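Local atomic coordinates of D-methionine transport system permease protein MetI (Escherichia coli, PDB entry 3TUI), a protein that forms the membrane-spanning part of an ABC transporter for methionine, including D-methionine, and probably carries the substrate across the inner membrane. Residues Val36-Thr41 with Ile104-Glu109. Residues are numbered along the deposited sequence; the frame is centred on the assembly and turned at random.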
loop_
_atom_site.group_PDB
_atom_site.type_symbol
_atom_site.label_atom_id
_atom_site.label_comp_id
_atom_site.label_asym_id
_atom_site.label_seq_id
_atom_site.Cartn_x
_atom_site.Cartn_y
_atom_site.Cartn_z
ATOM N N VAL A 36 15.978 21.478 -0.881
ATOM C CA VAL A 36 15.425 21.357 -2.223
ATOM C C VAL A 36 16.439 20.817 -3.213
ATOM O O VAL A 36 16.145 19.920 -4.003
ATOM C CB VAL A 36 14.893 22.706 -2.736
ATOM C CG1 VAL A 36 14.689 22.647 -4.234
ATOM C CG2 VAL A 36 13.607 23.076 -2.027
ATOM N N LEU A 37 17.641 21.367 -3.162
ATOM C CA LEU A 37 18.626 21.026 -4.165
ATOM C C LEU A 37 19.337 19.720 -3.779
ATOM O O LEU A 37 20.090 19.166 -4.576
ATOM C CB LEU A 37 19.594 22.199 -4.412
ATOM C CG LEU A 37 18.966 23.516 -4.940
ATOM C CD1 LEU A 37 19.952 24.691 -4.864
ATOM C CD2 LEU A 37 18.419 23.424 -6.366
ATOM N N LEU A 38 19.080 19.238 -2.558
ATOM C CA LEU A 38 19.433 17.871 -2.139
ATOM C C LEU A 38 18.432 16.811 -2.608
ATOM O O LEU A 38 18.787 15.644 -2.764
ATOM C CB LEU A 38 19.562 17.772 -0.616
ATOM C CG LEU A 38 20.877 17.889 0.160
ATOM C CD1 LEU A 38 20.565 17.967 1.656
ATOM C CD2 LEU A 38 21.781 16.700 -0.128
ATOM N N TYR A 39 17.173 17.224 -2.769
ATOM C CA TYR A 39 16.089 16.339 -3.191
ATOM C C TYR A 39 16.236 16.054 -4.664
ATOM O O TYR A 39 16.301 14.893 -5.070
ATOM C CB TYR A 39 14.717 16.973 -2.890
ATOM C CG TYR A 39 13.507 16.129 -3.293
ATOM C CD1 TYR A 39 13.208 14.952 -2.612
ATOM C CD2 TYR A 39 12.618 16.548 -4.294
ATOM C CE1 TYR A 39 12.102 14.178 -2.943
ATOM C CE2 TYR A 39 11.488 15.776 -4.638
ATOM C CZ TYR A 39 11.243 14.588 -3.952
ATOM O OH TYR A 39 10.146 13.791 -4.252
ATOM N N VAL A 40 16.345 17.123 -5.451
ATOM C CA VAL A 40 16.441 16.996 -6.907
ATOM C C VAL A 40 17.606 16.105 -7.342
ATOM O O VAL A 40 17.440 15.255 -8.210
ATOM C CB VAL A 40 16.523 18.365 -7.651
ATOM C CG1 VAL A 40 15.457 19.322 -7.145
ATOM C CG2 VAL A 40 17.907 18.981 -7.522
ATOM N N THR A 41 18.776 16.284 -6.738
ATOM C CA THR A 41 19.993 15.668 -7.264
ATOM C C THR A 41 20.069 14.150 -7.114
ATOM O O THR A 41 20.929 13.506 -7.727
ATOM C CB THR A 41 21.249 16.303 -6.672
ATOM O OG1 THR A 41 21.171 16.264 -5.243
ATOM C CG2 THR A 41 21.391 17.741 -7.155
ATOM N N ILE A 104 18.003 21.710 9.112
ATOM C CA ILE A 104 16.897 22.146 8.296
ATOM C C ILE A 104 16.956 21.469 6.913
ATOM O O ILE A 104 15.979 20.820 6.504
ATOM C CB ILE A 104 16.901 23.663 8.165
ATOM C CG1 ILE A 104 16.474 24.274 9.506
ATOM C CG2 ILE A 104 16.001 24.090 7.004
ATOM C CD1 ILE A 104 16.739 25.748 9.653
ATOM N N ALA A 105 18.087 21.570 6.211
ATOM C CA ALA A 105 18.159 21.009 4.861
ATOM C C ALA A 105 17.829 19.518 4.832
ATOM O O ALA A 105 17.026 19.071 4.002
ATOM C CB ALA A 105 19.500 21.271 4.220
ATOM N N ARG A 106 18.443 18.746 5.724
ATOM C CA ARG A 106 18.100 17.340 5.815
ATOM C C ARG A 106 16.604 17.123 5.989
ATOM O O ARG A 106 16.018 16.259 5.320
ATOM C CB ARG A 106 18.854 16.654 6.948
ATOM C CG ARG A 106 18.727 15.154 6.886
ATOM C CD ARG A 106 18.912 14.636 5.447
ATOM N NE ARG A 106 20.211 14.981 4.858
ATOM C CZ ARG A 106 21.222 14.122 4.748
ATOM N NH1 ARG A 106 21.073 12.880 5.181
ATOM N NH2 ARG A 106 22.370 14.498 4.203
ATOM N N MET A 107 15.978 17.895 6.881
ATOM C CA MET A 107 14.535 17.766 7.075
ATOM C C MET A 107 13.737 18.105 5.854
ATOM O O MET A 107 12.833 17.358 5.473
ATOM C CB MET A 107 14.025 18.581 8.248
ATOM C CG MET A 107 14.375 17.982 9.572
ATOM S SD MET A 107 13.784 19.106 10.828
ATOM C CE MET A 107 14.335 18.214 12.291
ATOM N N VAL A 108 14.084 19.221 5.230
ATOM C CA VAL A 108 13.362 19.661 4.040
ATOM C C VAL A 108 13.316 18.575 2.952
ATOM O O VAL A 108 12.250 18.256 2.426
ATOM C CB VAL A 108 13.962 20.954 3.486
ATOM C CG1 VAL A 108 13.230 21.341 2.209
ATOM C CG2 VAL A 108 13.856 22.082 4.532
ATOM N N GLU A 109 14.473 17.992 2.650
ATOM C CA GLU A 109 14.549 16.895 1.686
ATOM C C GLU A 109 13.757 15.675 2.147
ATOM O O GLU A 109 13.069 15.027 1.362
ATOM C CB GLU A 109 16.002 16.497 1.432
ATOM C CG GLU A 109 16.207 15.459 0.328
ATOM C CD GLU A 109 17.321 14.487 0.653
ATOM O OE1 GLU A 109 17.442 14.115 1.839
ATOM O OE2 GLU A 109 18.104 14.135 -0.262
#
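Glu109 lies with its side chain along the Leu38-Tyr39 peptide, its methylene CG 3.6 Å from CA of Tyr39 and its carboxylate at the carbonyl of Leu38. Two torsions put it there: CG stands anti to the backbone N, and the chain then bends at chi2 (-143°). This brings OE2 to 3.0 Å from O of Leu38. Both atoms are acceptors, so this closeness is no hydrogen bond by itself. The polar partner of OE2 is the hydroxyl of Tyr53, from helix 50-64, which hydrogen-bonds with it; Arg42 NH1 adds a long, weak ion pair. The hydroxyl and the distant cation may favour the charged form of this buried carboxylate, whereas the neighbouring carbonyl oxygen would oppose it; the geometry does not settle the protonation.

Helices 3-40 and 89-112 belong to the bundle of the type-1 ABC permease, and they meet here near the predicted cytoplasmic end of the first transmembrane helix. The axes of the two short segments approach to 8.3 Å and cross at -47°; the nearest CA atoms are those of Tyr39 and Glu109, 5.1 Å apart.

Leu38 points at the other helix and covers the flank of Glu109, CB lying 3.9 Å from OE2. Its CD1 reaches on to CB of Ala105 at 4.3 Å and lies obliquely against the guanidinium of Arg106, whose side chain starts away from helix 3-40 and folds back through two successive bends of the same sense, at chi2 and chi3. Val108 points toward helix 3-40, its CG1 4.1 Å from N of Val36. Tyr39 sets CB against CG of Glu109 at 3.9 Å, while its side chain, with CG anti to the backbone N, also touches Leu138 of helix 130-163.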